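PDB 5DYN: putative peptidase from Bacteroides fragilis, which is a cysteine protease, probably of the clostripain (C11) family, whose activity is linked to activation of the B. fragilis toxin. Local coordinates for residues C33-A37 with V38-Y42; D149-T152 with D153-Y156. One frame throughout, in Å; residues are numbered along the deposited sequence.

How the contacts relate
Contact 1 comes first along the chain: strand 25-31 runs into the loop 33-37, which turns directly into helix 38-43 and so starts the connection to the parallel strand 50-53. Contact 2 follows about a hundred residues later, in the long loop between helix 130-133 and strand 158-159, where 149-152 folds back on 153-156. Contact 1 closes the first turn of the helix and contact 2 a tight loop; they are in series, neither nesting nor crossing. Their centres lie about 16 Å apart, yet they touch where Phe34 CE2 packs 3.7 Å from Arg151 NH2, which joins the loop after strand 25-31 to the loop before strand 158-159.

Contact 1 of 2, residues C33-A37 with V38-Y42; sequences CFMEA and VEVAY. With NA (sodium ion), chain J.
Ala37 and Ala41 are joined by the first regular turn of helix 38-43: Ala41 N donates to Ala37 O over 2.8 Å, almost straight at 171°. A second, weak bond reaches the same oxygen from Val40 N at 3.1 Å. Ala37 is the N-cap residue; its carbonyl accepts the first i+4 bond of the helix, and its methyl offers no side-chain cap. Val40 is the apolar hub of the contact. Val40 CG1, anti to the backbone N (chi1 179°), lies 4.0 Å from Met35 CE, while Val40 CG2 branches off to meet Ala37 CB at 4.0 Å as well as the same methyl of Met35. Met35 reaches this valine because its chain folds back at chi2 and chi3, carrying CE round to both branches. Beside Ala37 CB lies Glu39 OE1, 3.4 Å away, whereas Glu39 OE2 takes a hydrogen bond from Tyr214 N.

Further out, the backbone before the helix is shaped by an inverse gamma turn centred on Glu36, closed by a weak bond from Ala37 N to Met35 O at 2.9 Å. Earlier in the loop, Phe34 O binds a sodium ion at 2.7 Å, a site completed by Pro55 O and Ser212 OG, and the Phe34 ring stacks on Tyr157. Gly121 of the other protein chain packs against Met35 and Val40. Together the strand 25-31, this buried loop, helix 38-43 and strand 50-53 form a beta-alpha-beta crossover, and the contact is its strand-to-helix corner.

Contact 2 of 2, residues D149-T152 with D153-Y156; sequences DRRT and DKQY
Arg151 carries Lys154 over one face of its guanidinium, with Lys154 CD 3.5 Å above the centre of the plane, and the carboxylate of Asp149 at the edge. The Tyr156 ring has Lys154 CB over one face, offset toward the rim; it is turned 74° from the guanidinium, with Arg151 NH2 lying 3.4 Å from Tyr156 CD2 at an oblique approach.

At that edge the arginine grips the carboxylate side-on as a salt bridge: Arg151 NE binds Asp149 OD1 and Arg151 NH2 binds Asp149 OD2, each at 2.7 Å. The bend at chi3 (-58°) swings the guanidinium back to the aspartate. Each carboxylate oxygen has a second donor on the opposite face of its plane. Arg151 N reaches Asp149 OD1 at 3.1 Å, and Tyr156 N meets Asp149 OD2 at 2.7 Å from above the plane. Four bonds therefore fix the buried carboxylate, and would probably stabilise its negative charge. Arg151 O also accepts two bonds, from Lys154 N at 2.7 Å and Gln155 N at 2.9 Å.

Arg151 NH1 makes a salt bridge with Glu120 of the other protein chain. At the core of this compact loop sits an Asx turn, set by Asp149 OD1 and Arg151 N.

Contact 1 of 2, residues C33-A37 with V38-Y42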
# COMPACT_ATOMS: atom_id res chain seq x y z
N CYS B 33 1.70 -3.45 5.17
CA CYS B 33 1.53 -4.79 4.63
C CYS B 33 0.35 -4.94 3.68
O CYS B 33 -0.69 -4.32 3.88
CB CYS B 33 1.38 -5.81 5.76
SG CYS B 33 2.94 -6.42 6.44
N PHE B 34 0.54 -5.74 2.63
CA PHE B 34 -0.55 -6.27 1.83
C PHE B 34 -1.39 -5.24 1.07
O PHE B 34 -2.47 -5.56 0.59
CB PHE B 34 -1.50 -7.09 2.72
CG PHE B 34 -0.86 -8.27 3.40
CD1 PHE B 34 -0.14 -9.20 2.67
CD2 PHE B 34 -1.00 -8.45 4.77
CE1 PHE B 34 0.44 -10.30 3.30
CE2 PHE B 34 -0.42 -9.54 5.40
CZ PHE B 34 0.30 -10.46 4.67
N MET B 35 -0.89 -4.01 0.95
CA MET B 35 -1.73 -2.94 0.43
C MET B 35 -1.72 -2.83 -1.10
O MET B 35 -2.54 -2.12 -1.68
CB MET B 35 -1.31 -1.60 1.03
CG MET B 35 -1.53 -1.50 2.53
SD MET B 35 -3.12 -2.15 3.08
CE MET B 35 -4.27 -1.02 2.29
N GLU B 36 -0.81 -3.55 -1.76
CA GLU B 36 -0.80 -3.52 -3.22
C GLU B 36 -1.80 -4.53 -3.75
O GLU B 36 -1.43 -5.54 -4.37
CB GLU B 36 0.60 -3.79 -3.77
CG GLU B 36 0.83 -3.27 -5.19
CD GLU B 36 0.90 -1.75 -5.28
OE1 GLU B 36 0.90 -1.08 -4.22
OE2 GLU B 36 0.98 -1.22 -6.40
N ALA B 37 -3.08 -4.26 -3.49
CA ALA B 37 -4.17 -5.13 -3.91
C ALA B 37 -5.03 -4.42 -4.95
O ALA B 37 -5.21 -3.20 -4.88
CB ALA B 37 -5.00 -5.55 -2.72
N VAL B 38 -5.57 -5.18 -5.89
CA VAL B 38 -6.41 -4.61 -6.94
C VAL B 38 -7.64 -3.93 -6.33
O VAL B 38 -8.11 -2.92 -6.84
CB VAL B 38 -6.84 -5.69 -7.97
CG1 VAL B 38 -7.63 -6.81 -7.30
CG2 VAL B 38 -7.62 -5.08 -9.11
N GLU B 39 -8.12 -4.46 -5.21
CA GLU B 39 -9.30 -3.92 -4.55
C GLU B 39 -9.01 -2.59 -3.87
O GLU B 39 -9.88 -1.72 -3.78
CB GLU B 39 -9.85 -4.92 -3.54
CG GLU B 39 -10.25 -6.26 -4.14
CD GLU B 39 -9.10 -7.27 -4.17
OE1 GLU B 39 -7.94 -6.88 -3.93
OE2 GLU B 39 -9.37 -8.46 -4.43
N VAL B 40 -7.79 -2.43 -3.38
CA VAL B 40 -7.39 -1.17 -2.77
C VAL B 40 -7.07 -0.16 -3.85
O VAL B 40 -7.45 1.01 -3.76
CB VAL B 40 -6.17 -1.36 -1.85
CG1 VAL B 40 -5.75 -0.03 -1.24
CG2 VAL B 40 -6.49 -2.38 -0.76
N ALA B 41 -6.37 -0.61 -4.89
CA ALA B 41 -6.05 0.22 -6.04
C ALA B 41 -7.32 0.79 -6.67
O ALA B 41 -7.39 1.98 -6.97
CB ALA B 41 -5.25 -0.56 -7.06
N TYR B 42 -8.32 -0.06 -6.87
CA TYR B 42 -9.56 0.39 -7.49
C TYR B 42 -10.32 1.33 -6.57
O TYR B 42 -10.84 2.34 -7.02
CB TYR B 42 -10.45 -0.80 -7.88
CG TYR B 42 -11.67 -0.36 -8.66
CD1 TYR B 42 -11.62 -0.20 -10.04
CD2 TYR B 42 -12.88 -0.09 -8.01
CE1 TYR B 42 -12.74 0.21 -10.75
CE2 TYR B 42 -13.99 0.32 -8.72
CZ TYR B 42 -13.92 0.47 -10.09
OH TYR B 42 -15.03 0.88 -10.79
NA NA J . -2.08 -7.75 -0.91

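Contact 2 of 2, residues D149-T152 with D153-Y156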
# COMPACT_ATOMS: atom_id res chain seq x y z
N ASP B 149 0.10 -14.36 0.71
CA ASP B 149 -0.28 -14.52 2.11
C ASP B 149 0.24 -15.84 2.65
O ASP B 149 -0.25 -16.91 2.31
CB ASP B 149 -1.81 -14.44 2.25
CG ASP B 149 -2.25 -14.25 3.70
OD1 ASP B 149 -1.48 -14.59 4.62
OD2 ASP B 149 -3.38 -13.76 3.90
N ARG B 150 1.24 -15.75 3.52
CA ARG B 150 1.95 -16.93 4.01
C ARG B 150 1.33 -17.49 5.28
O ARG B 150 1.83 -18.46 5.85
CB ARG B 150 3.42 -16.59 4.23
CG ARG B 150 4.15 -16.29 2.94
CD ARG B 150 4.37 -17.58 2.17
NE ARG B 150 3.97 -17.47 0.77
CZ ARG B 150 4.13 -18.45 -0.11
NH1 ARG B 150 4.68 -19.60 0.26
NH2 ARG B 150 3.74 -18.28 -1.37
N ARG B 151 0.24 -16.87 5.72
CA ARG B 151 -0.52 -17.35 6.87
C ARG B 151 -1.55 -18.38 6.41
O ARG B 151 -2.62 -18.01 5.92
CB ARG B 151 -1.22 -16.18 7.57
CG ARG B 151 -0.28 -15.05 7.95
CD ARG B 151 -1.03 -13.76 8.21
NE ARG B 151 -1.81 -13.35 7.05
CZ ARG B 151 -2.50 -12.22 6.96
NH1 ARG B 151 -2.51 -11.37 7.98
NH2 ARG B 151 -3.17 -11.93 5.86
N THR B 152 -1.23 -19.66 6.57
CA THR B 152 -2.02 -20.73 5.97
C THR B 152 -3.46 -20.81 6.48
O THR B 152 -4.29 -21.49 5.89
CB THR B 152 -1.36 -22.11 6.18
OG1 THR B 152 -1.45 -22.49 7.56
CG2 THR B 152 0.10 -22.08 5.75
N ASP B 153 -3.75 -20.12 7.58
CA ASP B 153 -5.12 -20.09 8.10
C ASP B 153 -5.88 -18.89 7.54
O ASP B 153 -7.04 -18.66 7.90
CB ASP B 153 -5.11 -20.08 9.63
CG ASP B 153 -4.53 -18.80 10.21
OD1 ASP B 153 -3.64 -18.20 9.56
OD2 ASP B 153 -4.95 -18.39 11.31
N LYS B 154 -5.24 -18.13 6.66
CA LYS B 154 -5.88 -16.98 6.03
C LYS B 154 -5.75 -17.03 4.51
O LYS B 154 -6.75 -17.15 3.81
CB LYS B 154 -5.29 -15.68 6.58
CG LYS B 154 -5.60 -15.44 8.04
CD LYS B 154 -5.05 -14.11 8.53
CE LYS B 154 -5.32 -13.91 10.01
NZ LYS B 154 -6.76 -14.10 10.31
N GLN B 155 -4.51 -16.95 4.01
CA GLN B 155 -4.24 -17.03 2.58
C GLN B 155 -5.13 -16.08 1.77
O GLN B 155 -5.78 -16.49 0.81
CB GLN B 155 -4.41 -18.47 2.08
CG GLN B 155 -3.48 -19.47 2.77
CD GLN B 155 -3.51 -20.84 2.14
OE1 GLN B 155 -4.45 -21.61 2.32
NE2 GLN B 155 -2.46 -21.17 1.39
N TYR B 156 -5.15 -14.81 2.18
CA TYR B 156 -6.05 -13.82 1.61
C TYR B 156 -5.68 -13.38 0.20
O TYR B 156 -6.55 -13.16 -0.64
CB TYR B 156 -6.09 -12.57 2.49
CG TYR B 156 -6.70 -12.76 3.86
CD1 TYR B 156 -7.56 -13.82 4.12
CD2 TYR B 156 -6.43 -11.87 4.89
CE1 TYR B 156 -8.12 -13.99 5.37
CE2 TYR B 156 -6.98 -12.03 6.14
CZ TYR B 156 -7.83 -13.09 6.38
OH TYR B 156 -8.38 -13.24 7.63